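Local coordinates for N-acetyl-beta-D glucosaminidase (Rhizomucor miehei CAU432, PDB 4ZM6), which probably hydrolyses terminal N-acetylglucosamine residues as a family 3 beta-N-acetylglucosaminidase and carries a GCN5-related glucosamine N-acetyltransferase region that binds acetyl-CoA, at residues 109-113 with 676-680; 94-98 with 363-368; 163-167 with 639-643. One frame throughout, in Å; residues are numbered along the deposited sequence.

All three contacts join parts of the chain far apart in sequence. Contacts 1 and 3 tie the glycoside hydrolase family 3 TIM-barrel region to the GNAT acetyltransferase region. Contact 2 ties a loop of the barrel region to helix 357-368. Contacts 2 and 3 are buried, whereas contact 1 is partly buried and reaches bound acetyl-CoA through Lys-676. Their chemistry differs accordingly: an asparagine bonded to a helix-end carbonyl in contact 1, mainly apolar packing in contact 2, and a buried salt bridge in contact 3. Helix 108-125 carries contact 1 and touches both others. Its Ala-110 packs on Leu-367 of contact 2, and its Arg-112 on Ala-164, Glu-167 and Arg-640 of contact 3.

Contact 1 (109-113 with 676-680); sequences TAARN and KKGWR. With ACO (acetyl coenzyme *a), chain C.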
ATOM      1  N   THR A 109      -8.612  12.331 -13.310  1.00 48.15           N
ATOM      2  CA  THR A 109      -9.661  12.384 -14.325  1.00 48.47           C
ATOM      3  C   THR A 109      -9.326  13.419 -15.397  1.00 47.21           C
ATOM      4  O   THR A 109      -9.435  13.141 -16.595  1.00 45.20           O
ATOM      5  CB  THR A 109     -11.032  12.709 -13.704  1.00 49.21           C
ATOM      6  OG1 THR A 109     -11.325  11.757 -12.671  1.00 50.02           O
ATOM      7  CG2 THR A 109     -12.132  12.674 -14.768  1.00 48.10           C
ATOM      8  N   ALA A 110      -8.905  14.602 -14.958  1.00 47.85           N
ATOM      9  CA  ALA A 110      -8.476  15.663 -15.876  1.00 48.12           C
ATOM     10  C   ALA A 110      -7.361  15.174 -16.807  1.00 48.31           C
ATOM     11  O   ALA A 110      -7.444  15.341 -18.024  1.00 49.00           O
ATOM     12  CB  ALA A 110      -8.022  16.892 -15.098  1.00 47.68           C
ATOM     13  N   ALA A 111      -6.330  14.559 -16.237  1.00 47.54           N
ATOM     14  CA  ALA A 111      -5.243  14.017 -17.042  1.00 48.74           C
ATOM     15  C   ALA A 111      -5.725  12.962 -18.020  1.00 49.56           C
ATOM     16  O   ALA A 111      -5.269  12.929 -19.160  1.00 49.15           O
ATOM     17  CB  ALA A 111      -4.168  13.423 -16.156  1.00 48.61           C
ATOM     18  N   ARG A 112      -6.623  12.090 -17.562  1.00 52.14           N
ATOM     19  CA  ARG A 112      -7.154  11.019 -18.408  1.00 53.60           C
ATOM     20  C   ARG A 112      -7.806  11.643 -19.624  1.00 52.63           C
ATOM     21  O   ARG A 112      -7.511  11.264 -20.757  1.00 51.77           O
ATOM     22  CB  ARG A 112      -8.177  10.165 -17.648  1.00 55.43           C
ATOM     23  CG  ARG A 112      -8.774   9.010 -18.452  1.00 56.15           C
ATOM     24  CD  ARG A 112     -10.134   8.589 -17.908  1.00 57.28           C
ATOM     25  NE  ARG A 112     -11.140   9.643 -18.055  1.00 59.02           N
ATOM     26  CZ  ARG A 112     -12.349   9.635 -17.487  1.00 60.23           C
ATOM     27  NH1 ARG A 112     -12.741   8.617 -16.724  1.00 62.91           N
ATOM     28  NH2 ARG A 112     -13.177  10.652 -17.686  1.00 58.92           N
ATOM     29  N   ASN A 113      -8.674  12.617 -19.372  1.00 51.07           N
ATOM     30  CA  ASN A 113      -9.366  13.325 -20.441  1.00 51.01           C
ATOM     31  C   ASN A 113      -8.424  14.013 -21.412  1.00 50.38           C
ATOM     32  O   ASN A 113      -8.649  13.984 -22.622  1.00 52.28           O
ATOM     33  CB  ASN A 113     -10.359  14.328 -19.856  1.00 50.79           C
ATOM     34  CG  ASN A 113     -11.538  13.644 -19.194  1.00 51.19           C
ATOM     35  OD1 ASN A 113     -11.913  12.529 -19.568  1.00 51.40           O
ATOM     36  ND2 ASN A 113     -12.122  14.300 -18.205  1.00 51.08           N
ATOM     37  N   LYS A 676     -19.571  16.250 -17.849  1.00 58.41           N
ATOM     38  CA  LYS A 676     -18.417  17.144 -17.967  1.00 59.89           C
ATOM     39  C   LYS A 676     -17.075  16.483 -17.624  1.00 58.49           C
ATOM     40  O   LYS A 676     -16.037  16.919 -18.118  1.00 59.27           O
ATOM     41  CB  LYS A 676     -18.623  18.371 -17.082  1.00 61.53           C
ATOM     42  CG  LYS A 676     -17.746  19.553 -17.437  1.00 63.92           C
ATOM     43  CD  LYS A 676     -18.533  20.845 -17.285  1.00 68.45           C
ATOM     44  CE  LYS A 676     -17.729  22.043 -17.756  1.00 71.55           C
ATOM     45  NZ  LYS A 676     -16.471  22.210 -16.974  1.00 71.95           N
ATOM     46  N   LYS A 677     -17.103  15.458 -16.771  1.00 56.89           N
ATOM     47  CA  LYS A 677     -15.911  14.669 -16.434  1.00 56.13           C
ATOM     48  C   LYS A 677     -15.624  13.592 -17.478  1.00 55.20           C
ATOM     49  O   LYS A 677     -14.545  13.002 -17.471  1.00 55.57           O
ATOM     50  CB  LYS A 677     -16.072  13.981 -15.075  1.00 56.68           C
ATOM     51  CG  LYS A 677     -16.276  14.921 -13.899  1.00 57.60           C
ATOM     52  CD  LYS A 677     -14.965  15.405 -13.312  1.00 57.67           C
ATOM     53  CE  LYS A 677     -15.213  16.282 -12.098  1.00 58.83           C
ATOM     54  NZ  LYS A 677     -14.102  17.248 -11.880  1.00 59.22           N
ATOM     55  N   GLY A 678     -16.589  13.314 -18.351  1.00 53.69           N
ATOM     56  CA  GLY A 678     -16.392  12.357 -19.440  1.00 53.31           C
ATOM     57  C   GLY A 678     -17.388  11.214 -19.514  1.00 53.21           C
ATOM     58  O   GLY A 678     -17.326  10.414 -20.446  1.00 52.45           O
ATOM     59  N   TRP A 679     -18.296  11.121 -18.542  1.00 52.34           N
ATOM     60  CA  TRP A 679     -19.318  10.077 -18.543  1.00 52.37           C
ATOM     61  C   TRP A 679     -20.258  10.262 -19.723  1.00 51.54           C
ATOM     62  O   TRP A 679     -20.716  11.371 -19.976  1.00 52.02           O
ATOM     63  CB  TRP A 679     -20.138  10.101 -17.244  1.00 52.98           C
ATOM     64  CG  TRP A 679     -19.401   9.612 -16.029  1.00 52.72           C
ATOM     65  CD1 TRP A 679     -18.633  10.352 -15.181  1.00 52.99           C
ATOM     66  CD2 TRP A 679     -19.371   8.271 -15.525  1.00 52.29           C
ATOM     67  NE1 TRP A 679     -18.127   9.559 -14.188  1.00 53.04           N
ATOM     68  CE2 TRP A 679     -18.565   8.278 -14.371  1.00 52.85           C
ATOM     69  CE3 TRP A 679     -19.941   7.067 -15.940  1.00 52.73           C
ATOM     70  CZ2 TRP A 679     -18.320   7.131 -13.620  1.00 51.89           C
ATOM     71  CZ3 TRP A 679     -19.698   5.927 -15.193  1.00 52.57           C
ATOM     72  CH2 TRP A 679     -18.891   5.968 -14.047  1.00 52.11           C
ATOM     73  N   ARG A 680     -20.546   9.171 -20.428  1.00 51.54           N
ATOM     74  CA  ARG A 680     -21.478   9.190 -21.553  1.00 52.64           C
ATOM     75  C   ARG A 680     -22.925   8.925 -21.087  1.00 54.25           C
ATOM     76  O   ARG A 680     -23.338   7.773 -20.941  1.00 56.89           O
ATOM     77  CB  ARG A 680     -21.042   8.165 -22.612  1.00 50.70           C
TER
HETATM   78  N1A ACO C 901     -13.333  27.658  -7.134  0.80 59.84           N
HETATM   79  C2A ACO C 901     -14.254  27.921  -8.090  0.80 59.53           C
HETATM   80  N3A ACO C 901     -15.038  26.968  -8.643  0.80 60.18           N
HETATM   81  C4A ACO C 901     -14.950  25.668  -8.254  0.80 60.39           C
HETATM   82  C5A ACO C 901     -13.959  25.312  -7.221  0.80 59.34           C
HETATM   83  C6A ACO C 901     -13.131  26.403  -6.658  0.80 59.59           C
HETATM   84  N6A ACO C 901     -12.209  26.139  -5.701  0.80 58.58           N
HETATM   85  N7A ACO C 901     -14.058  23.992  -7.030  0.80 59.05           N
HETATM   86  C8A ACO C 901     -15.024  23.529  -7.866  0.80 61.28           C
HETATM   87  N9A ACO C 901     -15.553  24.525  -8.604  0.80 61.07           N
HETATM   88  C1B ACO C 901     -16.636  24.365  -9.613  0.80 62.21           C
HETATM   89  C2B ACO C 901     -16.088  24.183 -11.026  0.80 63.83           C
HETATM   90  O2B ACO C 901     -16.797  25.027 -11.943  0.80 66.40           O
HETATM   91  C3B ACO C 901     -16.253  22.706 -11.352  0.80 63.77           C
HETATM   92  O3B ACO C 901     -16.591  22.432 -12.726  0.80 67.23           O
HETATM   93  P3B ACO C 901     -18.019  22.673 -13.462  0.80 68.97           P
HETATM   94  O7A ACO C 901     -18.822  21.420 -13.180  0.80 67.93           O
HETATM   95  O8A ACO C 901     -18.572  23.956 -12.887  0.80 63.26           O
HETATM   96  O9A ACO C 901     -17.619  22.796 -14.905  0.80 67.29           O
HETATM   97  C4B ACO C 901     -17.295  22.212 -10.351  0.80 60.63           C
HETATM   98  O4B ACO C 901     -17.403  23.194  -9.308  0.80 60.51           O
HETATM   99  C5B ACO C 901     -16.915  20.852  -9.780  0.80 56.48           C
HETATM  100  O5B ACO C 901     -17.497  20.744  -8.488  0.80 49.89           O
HETATM  101  P1A ACO C 901     -16.756  20.009  -7.275  0.80 44.53           P
HETATM  102  O1A ACO C 901     -16.584  21.028  -6.173  0.80 43.14           O
HETATM  103  O2A ACO C 901     -15.570  19.207  -7.741  0.80 40.38           O
HETATM  104  O3A ACO C 901     -17.958  18.996  -6.954  0.80 41.16           O
HETATM  105  P2A ACO C 901     -18.855  19.167  -5.642  0.80 38.98           P
HETATM  106  O4A ACO C 901     -17.937  19.104  -4.444  0.80 39.63           O
HETATM  107  O5A ACO C 901     -19.761  20.354  -5.804  0.80 38.66           O
HETATM  108  O6A ACO C 901     -19.735  17.830  -5.738  0.80 39.62           O
HETATM  109  CBP ACO C 901     -21.747  16.756  -6.558  0.80 39.55           C
HETATM  110  CCP ACO C 901     -20.507  17.561  -6.907  0.80 39.55           C
HETATM  111  CDP ACO C 901     -21.341  15.409  -5.978  0.80 39.95           C
HETATM  112  CEP ACO C 901     -22.542  16.522  -7.833  0.80 40.03           C
HETATM  113  CAP ACO C 901     -22.544  17.581  -5.544  0.80 39.85           C
HETATM  114  OAP ACO C 901     -23.218  18.639  -6.218  0.80 39.54           O
HETATM  115  C9P ACO C 901     -23.534  16.772  -4.756  0.80 41.38           C
HETATM  116  O9P ACO C 901     -23.206  16.346  -3.656  0.80 44.57           O
HETATM  117  N8P ACO C 901     -24.745  16.565  -5.270  0.80 41.08           N
HETATM  118  C7P ACO C 901     -25.747  15.836  -4.518  0.80 39.71           C
HETATM  119  C6P ACO C 901     -26.933  15.410  -5.366  0.80 38.56           C
HETATM  120  C5P ACO C 901     -26.646  14.327  -6.391  0.80 37.60           C
HETATM  121  O5P ACO C 901     -27.381  14.323  -7.364  0.80 40.13           O
HETATM  122  N4P ACO C 901     -25.680  13.410  -6.222  0.80 35.28           N
HETATM  123  C3P ACO C 901     -25.461  12.323  -7.181  0.80 34.77           C
HETATM  124  C2P ACO C 901     -26.245  11.051  -6.837  0.80 35.05           C
HETATM  125  S1P ACO C 901     -26.431   9.950  -8.219  0.80 35.52           S
HETATM  126  C   ACO C 901     -25.105   8.953  -8.148  0.80 35.90           C
HETATM  127  O   ACO C 901     -24.231   9.143  -7.319  0.80 36.26           O
HETATM  128  CH3 ACO C 901     -25.027   7.835  -9.137  0.80 36.14           C
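Helix 108-125 of the glycoside hydrolase region meets the C-terminal end of helix 665-677 in the acetyltransferase region. The polar centre is the carbonyl of Lys-677. Asn-113 ND2 donates a hydrogen bond to Lys-677 O at 2.8 Å. Arg-112 NH2 is also close, 2.7 Å from Lys-677 O, but the angle is poor for a hydrogen bond. Within the helix, Arg-112 NH2 donates to Asn-113 OD1 at 2.9 Å. This bond holds the two side chains together beside the carbonyl.

Gly-678 ends the helix in a Schellman motif, with phi near 125°. A side chain here would clash with Arg-112 NH2, and the backbone angles themselves favour glycine. Packing is modest. Thr-109 CG2 lies 3.6 Å from Lys-677 O and 4.2 Å from Lys-677 CB. The polar ends of these two residues turn to helix 627-642: Thr-109 OG1 bonds Asp-633, and Lys-677 NZ bonds Thr-629, an acetyl-CoA-binding residue.

The CA-to-CB bond of Lys-676 is directed away from helix 108-125. Lys-676 NZ makes a very short 2.4 Å hydrogen bond to O9A of acetyl-CoA, on the 3'-phosphate. The same helix end therefore has two roles. Its last carbonyl is satisfied by a side chain from the hydrolase region, while the neighbouring lysine hydrogen-bonds the cofactor's 3'-phosphate.

Contact 2 (94-98 with 363-368); sequences TYLPG and LSKELY
Pro-97 packs against Leu-367 and Tyr-368 at the apolar centre of this loop-on-helix contact. It joins a loop of the TIM-barrel region, between strand 76-79 and helix 99-105, to the helix that leads into strand 373-377 of the six-stranded mixed sheet. Residues 94-98 are extended; residues 363-368 are the C-terminal end of helix 357-368. The CA-to-CB bond of Tyr-368 is sideways, but chi1 -83° and chi2 -72° bring its ring to Pro-97. Pro-97 CG lies over one ring face, 4.0 Å from the Tyr-368 centroid and 14° off the normal, a CH-pi contact. Pro-97 CD reaches Tyr-368 CE2 at 3.6 Å, and Pro-97 CG reaches Leu-367 CB at 3.9 Å.

In register, Leu-96 CA is 5.4 Å from Ser-364 CA, and Pro-97 CA is 6.9 Å from Tyr-368 CA. The loop has phi/psi of -78/112 at Tyr-95, -121/152 at Leu-96 and -49/129 at Pro-97. Leu-96, with chi1 m and chi2 t, has its CA-to-CB bond away from the helix, but its end returns: Leu-96 CD2 meets Leu-363 CD2 at 4.1 Å. Leu-96 and Leu-367 both also pack on Val-114 of helix 108-125.

Gly-98 is the N-cap residue of helix 99-105. Glu-500 accepts a hydrogen bond from Gly-98 N and is also hydrogen-bonded to Tyr-368 OH. At the polar edge Ser-364, with chi1 t, donates from OG to Tyr-95 O at 2.7 Å.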
ATOM      1  N   THR A  94      -4.566  21.055 -30.224  1.00 63.78           N
ATOM      2  CA  THR A  94      -4.875  21.889 -29.069  1.00 62.30           C
ATOM      3  C   THR A  94      -3.754  21.887 -28.030  1.00 59.62           C
ATOM      4  O   THR A  94      -3.093  20.874 -27.826  1.00 60.07           O
ATOM      5  CB  THR A  94      -6.177  21.410 -28.397  1.00 63.71           C
ATOM      6  OG1 THR A  94      -7.209  21.297 -29.383  1.00 64.02           O
ATOM      7  CG2 THR A  94      -6.623  22.381 -27.302  1.00 65.11           C
ATOM      8  N   TYR A  95      -3.542  23.035 -27.391  1.00 57.25           N
ATOM      9  CA  TYR A  95      -2.700  23.118 -26.197  1.00 55.69           C
ATOM     10  C   TYR A  95      -3.490  22.596 -24.998  1.00 54.81           C
ATOM     11  O   TYR A  95      -4.461  23.218 -24.570  1.00 55.44           O
ATOM     12  CB  TYR A  95      -2.266  24.566 -25.910  1.00 56.03           C
ATOM     13  CG  TYR A  95      -1.212  25.108 -26.846  1.00 55.35           C
ATOM     14  CD1 TYR A  95       0.118  24.739 -26.707  1.00 56.39           C
ATOM     15  CD2 TYR A  95      -1.542  26.000 -27.865  1.00 54.20           C
ATOM     16  CE1 TYR A  95       1.093  25.227 -27.563  1.00 57.14           C
ATOM     17  CE2 TYR A  95      -0.577  26.495 -28.724  1.00 55.38           C
ATOM     18  CZ  TYR A  95       0.741  26.106 -28.570  1.00 56.83           C
ATOM     19  OH  TYR A  95       1.713  26.587 -29.420  1.00 58.26           O
ATOM     20  N   LEU A  96      -3.083  21.453 -24.462  1.00 53.39           N
ATOM     21  CA  LEU A  96      -3.656  20.950 -23.215  1.00 52.98           C
ATOM     22  C   LEU A  96      -2.539  20.784 -22.185  1.00 51.02           C
ATOM     23  O   LEU A  96      -1.383  20.559 -22.555  1.00 49.89           O
ATOM     24  CB  LEU A  96      -4.392  19.626 -23.444  1.00 52.91           C
ATOM     25  CG  LEU A  96      -5.601  19.706 -24.383  1.00 53.03           C
ATOM     26  CD1 LEU A  96      -5.971  18.321 -24.895  1.00 53.70           C
ATOM     27  CD2 LEU A  96      -6.788  20.375 -23.703  1.00 52.47           C
ATOM     28  N   PRO A  97      -2.877  20.901 -20.890  1.00 50.54           N
ATOM     29  CA  PRO A  97      -1.878  20.897 -19.814  1.00 50.74           C
ATOM     30  C   PRO A  97      -0.863  19.756 -19.883  1.00 51.04           C
ATOM     31  O   PRO A  97      -1.246  18.595 -20.013  1.00 52.07           O
ATOM     32  CB  PRO A  97      -2.729  20.763 -18.555  1.00 50.42           C
ATOM     33  CG  PRO A  97      -4.023  21.396 -18.915  1.00 50.77           C
ATOM     34  CD  PRO A  97      -4.244  21.068 -20.362  1.00 50.63           C
ATOM     35  N   GLY A  98       0.419  20.105 -19.803  1.00 51.75           N
ATOM     36  CA  GLY A  98       1.496  19.127 -19.687  1.00 51.06           C
ATOM     37  C   GLY A  98       1.575  18.565 -18.286  1.00 50.44           C
ATOM     38  O   GLY A  98       0.775  18.915 -17.419  1.00 53.17           O
ATOM     39  N   LEU A 363     -12.127  22.538 -23.427  1.00 55.36           N
ATOM     40  CA  LEU A 363     -11.488  21.778 -22.356  1.00 56.36           C
ATOM     41  C   LEU A 363     -10.252  22.531 -21.872  1.00 56.50           C
ATOM     42  O   LEU A 363     -10.049  22.691 -20.671  1.00 54.22           O
ATOM     43  CB  LEU A 363     -11.105  20.371 -22.838  1.00 56.68           C
ATOM     44  CG  LEU A 363     -10.500  19.406 -21.805  1.00 55.71           C
ATOM     45  CD1 LEU A 363     -11.503  19.069 -20.713  1.00 56.29           C
ATOM     46  CD2 LEU A 363      -9.998  18.138 -22.476  1.00 53.67           C
ATOM     47  N   SER A 364      -9.443  22.994 -22.820  1.00 58.83           N
ATOM     48  CA  SER A 364      -8.228  23.742 -22.516  1.00 61.32           C
ATOM     49  C   SER A 364      -8.510  24.970 -21.650  1.00 63.86           C
ATOM     50  O   SER A 364      -7.841  25.175 -20.640  1.00 64.21           O
ATOM     51  CB  SER A 364      -7.525  24.167 -23.805  1.00 61.21           C
ATOM     52  OG  SER A 364      -6.303  24.823 -23.515  1.00 63.57           O
ATOM     53  N   LYS A 365      -9.496  25.780 -22.042  1.00 67.24           N
ATOM     54  CA  LYS A 365      -9.898  26.951 -21.243  1.00 67.81           C
ATOM     55  C   LYS A 365     -10.296  26.532 -19.831  1.00 65.15           C
ATOM     56  O   LYS A 365      -9.868  27.147 -18.850  1.00 64.25           O
ATOM     57  CB  LYS A 365     -11.080  27.701 -21.879  1.00 70.86           C
ATOM     58  CG  LYS A 365     -10.722  28.697 -22.973  1.00 75.71           C
ATOM     59  CD  LYS A 365     -10.704  28.057 -24.357  1.00 79.61           C
ATOM     60  CE  LYS A 365     -10.644  29.095 -25.473  1.00 82.57           C
ATOM     61  NZ  LYS A 365     -11.934  29.820 -25.667  1.00 84.03           N
ATOM     62  N   GLU A 366     -11.121  25.488 -19.748  1.00 61.00           N
ATOM     63  CA  GLU A 366     -11.647  25.001 -18.472  1.00 59.35           C
ATOM     64  C   GLU A 366     -10.554  24.474 -17.551  1.00 54.81           C
ATOM     65  O   GLU A 366     -10.556  24.767 -16.355  1.00 54.25           O
ATOM     66  CB  GLU A 366     -12.701  23.912 -18.705  1.00 61.30           C
ATOM     67  CG  GLU A 366     -14.042  24.454 -19.182  1.00 63.42           C
ATOM     68  CD  GLU A 366     -14.987  23.380 -19.713  1.00 64.32           C
ATOM     69  OE1 GLU A 366     -14.562  22.218 -19.923  1.00 61.67           O
ATOM     70  OE2 GLU A 366     -16.173  23.713 -19.927  1.00 65.82           O
ATOM     71  N   LEU A 367      -9.622  23.702 -18.102  1.00 50.79           N
ATOM     72  CA  LEU A 367      -8.557  23.124 -17.293  1.00 51.03           C
ATOM     73  C   LEU A 367      -7.561  24.168 -16.838  1.00 51.68           C
ATOM     74  O   LEU A 367      -7.247  24.237 -15.650  1.00 53.45           O
ATOM     75  CB  LEU A 367      -7.821  22.006 -18.039  1.00 50.18           C
ATOM     76  CG  LEU A 367      -8.600  20.705 -18.266  1.00 50.07           C
ATOM     77  CD1 LEU A 367      -7.668  19.639 -18.833  1.00 50.07           C
ATOM     78  CD2 LEU A 367      -9.269  20.213 -16.987  1.00 49.00           C
ATOM     79  N   TYR A 368      -7.074  24.987 -17.768  1.00 50.93           N
ATOM     80  CA  TYR A 368      -5.997  25.933 -17.456  1.00 50.79           C
ATOM     81  C   TYR A 368      -6.362  26.940 -16.368  1.00 53.63           C
ATOM     82  O   TYR A 368      -5.476  27.426 -15.678  1.00 57.53           O
ATOM     83  CB  TYR A 368      -5.485  26.646 -18.713  1.00 49.20           C
ATOM     84  CG  TYR A 368      -4.457  25.844 -19.488  1.00 48.76           C
ATOM     85  CD1 TYR A 368      -3.165  25.668 -18.994  1.00 48.21           C
ATOM     86  CD2 TYR A 368      -4.768  25.260 -20.713  1.00 47.84           C
ATOM     87  CE1 TYR A 368      -2.220  24.937 -19.698  1.00 46.62           C
ATOM     88  CE2 TYR A 368      -3.827  24.528 -21.422  1.00 46.70           C
ATOM     89  CZ  TYR A 368      -2.556  24.370 -20.910  1.00 45.87           C
ATOM     90  OH  TYR A 368      -1.618  23.646 -21.611  1.00 45.22           O
TER

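Contact 3 (163-167 with 639-643); sequences LAQVE and FREQG
Arg-640 NE donates to Glu-167 OE2 at 2.7 Å, with an N-H...acceptor angle of 145°, in a buried salt bridge. It is a helix-to-helix contact between the two enzyme regions: helix 155-171 belongs to the TIM-barrel region and helix 627-642 to the GNAT region. Glu-167 has a second ionic partner within its own helix, Arg-171. Arg-112 of helix 108-125 packs against both Glu-167 and Arg-640.

The nearest CA atoms are those of Ala-164 and Arg-640, 7.8 Å apart. Residues 163-167 and 639-642 are helical; Gly-643, at phi/psi 81/23, ends its helix in a Schellman motif. Glu-167 is extended, with chi1 and chi2 both t. Arg-640 has chi1 t, chi2 t and chi3 m, and one face of its guanidinium covers Ala-164, with Ala-164 CA 3.7 Å from Arg-640 NE. Outward, Leu-163 CB touches Arg-640 CD at 3.8 Å. At the margin, Leu-163 CD2 lies 3.9 Å from Glu-641 CG.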
ATOM      1  N   LEU A 163      -0.870   6.375 -14.785  1.00 53.06           N
ATOM      2  CA  LEU A 163      -1.911   5.393 -15.124  1.00 54.43           C
ATOM      3  C   LEU A 163      -3.050   6.026 -15.907  1.00 53.69           C
ATOM      4  O   LEU A 163      -3.490   5.486 -16.920  1.00 56.24           O
ATOM      5  CB  LEU A 163      -2.516   4.765 -13.861  1.00 56.27           C
ATOM      6  CG  LEU A 163      -2.174   3.315 -13.527  1.00 57.79           C
ATOM      7  CD1 LEU A 163      -0.758   3.177 -12.987  1.00 60.08           C
ATOM      8  CD2 LEU A 163      -3.180   2.798 -12.514  1.00 58.37           C
ATOM      9  N   ALA A 164      -3.530   7.164 -15.414  1.00 51.50           N
ATOM     10  CA  ALA A 164      -4.684   7.835 -15.988  1.00 50.66           C
ATOM     11  C   ALA A 164      -4.464   8.189 -17.448  1.00 50.67           C
ATOM     12  O   ALA A 164      -5.376   8.057 -18.261  1.00 49.43           O
ATOM     13  CB  ALA A 164      -5.010   9.087 -15.192  1.00 50.94           C
ATOM     14  N   GLN A 165      -3.252   8.637 -17.772  1.00 52.30           N
ATOM     15  CA  GLN A 165      -2.920   9.067 -19.130  1.00 52.14           C
ATOM     16  C   GLN A 165      -2.676   7.879 -20.054  1.00 51.93           C
ATOM     17  O   GLN A 165      -3.104   7.895 -21.205  1.00 53.30           O
ATOM     18  CB  GLN A 165      -1.708  10.003 -19.127  1.00 52.47           C
ATOM     19  CG  GLN A 165      -2.003  11.381 -18.553  1.00 53.08           C
ATOM     20  CD  GLN A 165      -1.211  12.489 -19.233  1.00 52.47           C
ATOM     21  OE1 GLN A 165       0.008  12.397 -19.386  1.00 53.21           O
ATOM     22  NE2 GLN A 165      -1.906  13.541 -19.650  1.00 50.93           N
ATOM     23  N   VAL A 166      -1.992   6.857 -19.549  1.00 51.71           N
ATOM     24  CA  VAL A 166      -1.832   5.600 -20.279  1.00 51.64           C
ATOM     25  C   VAL A 166      -3.205   5.032 -20.659  1.00 52.42           C
ATOM     26  O   VAL A 166      -3.414   4.613 -21.793  1.00 53.48           O
ATOM     27  CB  VAL A 166      -1.048   4.563 -19.454  1.00 51.82           C
ATOM     28  CG1 VAL A 166      -1.109   3.186 -20.105  1.00 52.03           C
ATOM     29  CG2 VAL A 166       0.398   5.011 -19.281  1.00 52.03           C
ATOM     30  N   GLU A 167      -4.135   5.023 -19.708  1.00 52.70           N
ATOM     31  CA  GLU A 167      -5.523   4.694 -20.015  1.00 53.64           C
ATOM     32  C   GLU A 167      -6.023   5.620 -21.120  1.00 54.60           C
ATOM     33  O   GLU A 167      -6.382   5.165 -22.198  1.00 56.17           O
ATOM     34  CB  GLU A 167      -6.422   4.808 -18.767  1.00 52.54           C
ATOM     35  CG  GLU A 167      -7.919   4.887 -19.069  1.00 51.58           C
ATOM     36  CD  GLU A 167      -8.806   4.660 -17.857  1.00 50.80           C
ATOM     37  OE1 GLU A 167     -10.027   4.878 -17.964  1.00 49.65           O
ATOM     38  OE2 GLU A 167      -8.300   4.262 -16.793  1.00 52.29           O
ATOM     39  N   PHE A 639     -10.976   1.800  -9.584  1.00 43.54           N
ATOM     40  CA  PHE A 639     -11.444   0.999 -10.708  1.00 44.17           C
ATOM     41  C   PHE A 639     -10.315   0.758 -11.695  1.00 46.03           C
ATOM     42  O   PHE A 639     -10.109  -0.362 -12.158  1.00 46.89           O
ATOM     43  CB  PHE A 639     -12.571   1.704 -11.458  1.00 44.72           C
ATOM     44  CG  PHE A 639     -13.855   1.834 -10.685  1.00 45.28           C
ATOM     45  CD1 PHE A 639     -14.324   0.805  -9.877  1.00 44.81           C
ATOM     46  CD2 PHE A 639     -14.628   2.981 -10.814  1.00 45.60           C
ATOM     47  CE1 PHE A 639     -15.513   0.940  -9.182  1.00 45.02           C
ATOM     48  CE2 PHE A 639     -15.821   3.116 -10.128  1.00 45.74           C
ATOM     49  CZ  PHE A 639     -16.262   2.096  -9.307  1.00 45.27           C
ATOM     50  N   ARG A 640      -9.595   1.827 -12.010  1.00 47.56           N
ATOM     51  CA  ARG A 640      -8.510   1.787 -12.981  1.00 48.99           C
ATOM     52  C   ARG A 640      -7.458   0.744 -12.609  1.00 50.76           C
ATOM     53  O   ARG A 640      -7.053  -0.053 -13.452  1.00 50.44           O
ATOM     54  CB  ARG A 640      -7.878   3.178 -13.096  1.00 48.89           C
ATOM     55  CG  ARG A 640      -6.801   3.316 -14.154  1.00 47.33           C
ATOM     56  CD  ARG A 640      -6.329   4.755 -14.270  1.00 46.81           C
ATOM     57  NE  ARG A 640      -7.416   5.681 -14.615  1.00 46.65           N
ATOM     58  CZ  ARG A 640      -7.835   6.712 -13.875  1.00 45.15           C
ATOM     59  NH1 ARG A 640      -7.281   7.005 -12.702  1.00 46.06           N
ATOM     60  NH2 ARG A 640      -8.827   7.471 -14.322  1.00 44.51           N
ATOM     61  N   GLU A 641      -7.030   0.751 -11.348  1.00 54.28           N
ATOM     62  CA  GLU A 641      -6.044  -0.214 -10.847  1.00 57.21           C
ATOM     63  C   GLU A 641      -6.583  -1.636 -10.864  1.00 56.97           C
ATOM     64  O   GLU A 641      -5.837  -2.580 -11.123  1.00 57.24           O
ATOM     65  CB  GLU A 641      -5.616   0.135  -9.418  1.00 61.22           C
ATOM     66  CG  GLU A 641      -4.798   1.410  -9.296  1.00 66.26           C
ATOM     67  CD  GLU A 641      -4.699   1.901  -7.861  1.00 72.86           C
ATOM     68  OE1 GLU A 641      -5.686   2.481  -7.350  1.00 75.67           O
ATOM     69  OE2 GLU A 641      -3.631   1.705  -7.239  1.00 76.03           O
ATOM     70  N   GLN A 642      -7.876  -1.782 -10.576  1.00 56.77           N
ATOM     71  CA  GLN A 642      -8.529  -3.091 -10.558  1.00 56.55           C
ATOM     72  C   GLN A 642      -8.810  -3.658 -11.946  1.00 55.92           C
ATOM     73  O   GLN A 642      -9.080  -4.850 -12.079  1.00 59.13           O
ATOM     74  CB  GLN A 642      -9.847  -3.024  -9.778  1.00 57.65           C
ATOM     75  CG  GLN A 642      -9.676  -2.777  -8.290  1.00 58.30           C
ATOM     76  CD  GLN A 642      -8.777  -3.807  -7.647  1.00 59.23           C
ATOM     77  OE1 GLN A 642      -9.049  -5.007  -7.708  1.00 59.64           O
ATOM     78  NE2 GLN A 642      -7.692  -3.349  -7.041  1.00 59.59           N
ATOM     79  N   GLY A 643      -8.760  -2.816 -12.973  1.00 54.17           N
ATOM     80  CA  GLY A 643      -9.078  -3.246 -14.329  1.00 54.29           C
ATOM     81  C   GLY A 643     -10.574  -3.286 -14.585  1.00 54.29           C
ATOM     82  O   GLY A 643     -11.037  -4.000 -15.473  1.00 54.33           O
TER